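Local coordinates for protein deseasin MCP-01 (Pseudoalteromonas sp., PDB 3VV3) that degrades collagen as a serine protease of the subtilisin family, probably by the catalytic charge relay of that family, at residues Leu60-Ser68 against Val126-Gly134. Numbering follows the deposited sequence.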
loop_
_atom_site.group_PDB
_atom_site.type_symbol
_atom_site.label_atom_id
_atom_site.label_comp_id
_atom_site.label_asym_id
_atom_site.label_seq_id
_atom_site.Cartn_x
_atom_site.Cartn_y
_atom_site.Cartn_z
ATOM N N LEU A 60 -6.838 13.446 -16.071
ATOM C CA LEU A 60 -5.389 13.526 -16.323
ATOM C C LEU A 60 -5.041 13.815 -17.782
ATOM O O LEU A 60 -3.969 14.350 -18.064
ATOM C CB LEU A 60 -4.685 12.228 -15.911
ATOM C CG LEU A 60 -4.661 11.890 -14.421
ATOM C CD1 LEU A 60 -4.034 10.517 -14.204
ATOM C CD2 LEU A 60 -3.914 12.945 -13.639
ATOM N N ALA A 61 -5.938 13.451 -18.697
ATOM C CA ALA A 61 -5.653 13.491 -20.134
ATOM C C ALA A 61 -5.071 14.818 -20.615
ATOM O O ALA A 61 -4.138 14.841 -21.423
ATOM C CB ALA A 61 -6.906 13.135 -20.941
ATOM N N ALA A 62 -5.626 15.922 -20.130
ATOM C CA ALA A 62 -5.187 17.239 -20.570
ATOM C C ALA A 62 -3.760 17.546 -20.117
ATOM O O ALA A 62 -3.087 18.406 -20.699
ATOM C CB ALA A 62 -6.145 18.311 -20.071
ATOM N N ASN A 63 -3.310 16.850 -19.073
ATOM C CA ASN A 63 -1.974 17.063 -18.519
ATOM C C ASN A 63 -1.012 15.909 -18.802
ATOM O O ASN A 63 0.042 15.797 -18.170
ATOM C CB ASN A 63 -2.041 17.340 -17.010
ATOM C CG ASN A 63 -2.573 18.725 -16.697
ATOM O OD1 ASN A 63 -2.572 19.608 -17.555
ATOM N ND2 ASN A 63 -3.031 18.928 -15.464
ATOM N N ALA A 64 -1.370 15.048 -19.748
ATOM C CA ALA A 64 -0.453 13.994 -20.168
ATOM C C ALA A 64 0.607 14.559 -21.114
ATOM O O ALA A 64 0.287 15.235 -22.093
ATOM C CB ALA A 64 -1.204 12.856 -20.831
ATOM N N TRP A 65 1.871 14.281 -20.817
ATOM C CA TRP A 65 2.957 14.693 -21.707
ATOM C C TRP A 65 2.834 14.010 -23.061
ATOM O O TRP A 65 2.438 12.845 -23.147
ATOM C CB TRP A 65 4.303 14.338 -21.077
ATOM C CG TRP A 65 5.503 14.616 -21.919
ATOM C CD1 TRP A 65 6.077 15.828 -22.160
ATOM C CD2 TRP A 65 6.303 13.648 -22.606
ATOM N NE1 TRP A 65 7.187 15.680 -22.962
ATOM C CE2 TRP A 65 7.348 14.350 -23.249
ATOM C CE3 TRP A 65 6.238 12.254 -22.738
ATOM C CZ2 TRP A 65 8.324 13.706 -24.013
ATOM C CZ3 TRP A 65 7.206 11.610 -23.503
ATOM C CH2 TRP A 65 8.244 12.336 -24.122
ATOM N N VAL A 66 3.183 14.746 -24.117
ATOM C CA VAL A 66 3.267 14.188 -25.450
ATOM C C VAL A 66 4.669 14.416 -26.008
ATOM O O VAL A 66 5.174 15.547 -26.027
ATOM C CB VAL A 66 2.217 14.811 -26.392
ATOM C CG1 VAL A 66 2.398 14.274 -27.806
ATOM C CG2 VAL A 66 0.819 14.507 -25.879
ATOM N N ASN A 67 5.291 13.327 -26.440
ATOM C CA ASN A 67 6.636 13.352 -27.007
ATOM C C ASN A 67 6.616 14.056 -28.364
ATOM O O ASN A 67 6.060 13.531 -29.333
ATOM C CB ASN A 67 7.132 11.912 -27.169
ATOM C CG ASN A 67 8.592 11.826 -27.573
ATOM O OD1 ASN A 67 9.162 12.778 -28.101
ATOM N ND2 ASN A 67 9.204 10.666 -27.329
ATOM N N SER A 68 7.226 15.240 -28.431
ATOM C CA SER A 68 7.190 16.039 -29.656
ATOM C C SER A 68 8.004 15.383 -30.768
ATOM O O SER A 68 7.858 15.728 -31.939
ATOM C CB SER A 68 7.698 17.457 -29.388
ATOM O OG SER A 68 9.082 17.446 -29.102
ATOM N N VAL A 126 -1.596 19.732 -7.376
ATOM C CA VAL A 126 -0.891 20.941 -6.965
ATOM C C VAL A 126 -0.774 21.874 -8.175
ATOM O O VAL A 126 -0.832 23.099 -8.034
ATOM C CB VAL A 126 0.517 20.637 -6.407
ATOM C CG1 VAL A 126 1.223 21.929 -5.996
ATOM C CG2 VAL A 126 0.435 19.670 -5.222
ATOM N N ASN A 127 -0.603 21.280 -9.354
ATOM C CA ASN A 127 -0.692 22.005 -10.622
ATOM C C ASN A 127 -2.040 21.769 -11.277
ATOM O O ASN A 127 -2.500 20.625 -11.352
ATOM C CB ASN A 127 0.399 21.543 -11.599
ATOM C CG ASN A 127 1.791 21.721 -11.043
ATOM O OD1 ASN A 127 2.429 22.749 -11.252
ATOM N ND2 ASN A 127 2.266 20.720 -10.315
ATOM N N HIS A 128 -2.680 22.839 -11.757
ATOM C CA HIS A 128 -3.866 22.685 -12.598
ATOM C C HIS A 128 -3.440 22.273 -13.992
ATOM O O HIS A 128 -4.150 21.546 -14.684
ATOM C CB HIS A 128 -4.626 24.003 -12.731
ATOM C CG HIS A 128 -5.240 24.476 -11.458
ATOM N ND1 HIS A 128 -6.329 25.326 -11.431
ATOM C CD2 HIS A 128 -4.927 24.221 -10.167
ATOM C CE1 HIS A 128 -6.652 25.575 -10.175
ATOM N NE2 HIS A 128 -5.822 24.914 -9.389
ATOM N N ASP A 129 -2.280 22.777 -14.401
ATOM C CA ASP A 129 -1.717 22.507 -15.719
ATOM C C ASP A 129 -0.245 22.135 -15.575
ATOM O O ASP A 129 0.506 22.815 -14.883
ATOM C CB ASP A 129 -1.850 23.745 -16.607
ATOM C CG ASP A 129 -3.294 24.178 -16.781
ATOM O OD1 ASP A 129 -4.039 23.494 -17.512
ATOM O OD2 ASP A 129 -3.682 25.192 -16.172
ATOM N N VAL A 130 0.147 21.045 -16.225
ATOM C CA VAL A 130 1.508 20.528 -16.154
ATOM C C VAL A 130 1.561 19.393 -17.169
ATOM O O VAL A 130 0.519 18.976 -17.673
ATOM C CB VAL A 130 1.836 20.013 -14.722
ATOM C CG1 VAL A 130 1.005 18.766 -14.388
ATOM C CG2 VAL A 130 3.335 19.745 -14.548
ATOM N N SER A 131 2.755 18.901 -17.496
ATOM C CA SER A 131 2.871 17.739 -18.370
ATOM C C SER A 131 3.480 16.589 -17.588
ATOM O O SER A 131 4.553 16.729 -17.014
ATOM C CB SER A 131 3.733 18.041 -19.605
ATOM O OG SER A 131 3.096 18.984 -20.456
ATOM N N ILE A 132 2.788 15.461 -17.561
ATOM C CA ILE A 132 3.256 14.311 -16.811
ATOM C C ILE A 132 3.661 13.193 -17.758
ATOM O O ILE A 132 2.840 12.714 -18.539
ATOM C CB ILE A 132 2.158 13.798 -15.875
ATOM C CG1 ILE A 132 1.846 14.856 -14.818
ATOM C CG2 ILE A 132 2.588 12.487 -15.215
ATOM C CD1 ILE A 132 0.613 14.547 -13.988
ATOM N N VAL A 133 4.926 12.786 -17.682
ATOM C CA VAL A 133 5.416 11.639 -18.451
ATOM C C VAL A 133 5.599 10.442 -17.523
ATOM O O VAL A 133 6.151 10.566 -16.429
ATOM C CB VAL A 133 6.749 11.952 -19.195
ATOM C CG1 VAL A 133 7.759 12.619 -18.274
ATOM C CG2 VAL A 133 7.332 10.679 -19.823
ATOM N N GLY A 134 5.115 9.281 -17.951
ATOM C CA GLY A 134 5.190 8.108 -17.100
ATOM C C GLY A 134 6.260 7.134 -17.525
ATOM O O GLY A 134 6.516 6.962 -18.716
HETATM O O HOH W 1 -3.764 21.497 -19.160
#
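Asn63 meets residues 128-130 with both ends of its carboxamide, which offers a donor and an acceptor as a backbone peptide does and so pairs with this loop before strand 131-136 starts. Its ND2 donates to His128 O over 3.0 Å, the N-H pointing almost straight at the oxygen (178°); His128 O lies in the plane of the Asn63 amide, while ND2 itself sits well above the carbonyl plane of His128. The same nitrogen also donates to Gly114 O, OD1 takes a weak bond from Val130 N, and a water lies at hydrogen-bonding distance of both Asn63 OD1 and Asp129 OD1. CG stands anti to the carbonyl carbon (chi1 -73°), which carries the amide alongside the 128-130 backbone. Next along, Ile132 N donates to Asn63 O at 2.8 Å, and Trp65 N to Ile132 O at 2.9 Å; the two bonds flank Ala64 and join it to Ile132 in a single parallel bridge. Beyond it the Trp65 indole runs beside Val133, CE3 3.5 Å from CG2, with Ser131 CB at the ring's edge; Leu159 of helix 146-161 touches both Trp65 and Val133. With an alanine here in place of Asn63, His128 O and Gly114 O lose their common donor and Val130 N its weak acceptor, and loop 126-130 would probably be less firmly held. Directional amide and backbone bonds thus set the register of the loop after strand 45-50 against strand 131-136 of the subtilisin-like core, while apolar Trp65-Val133 packing adds buried contact beside helix 146-161.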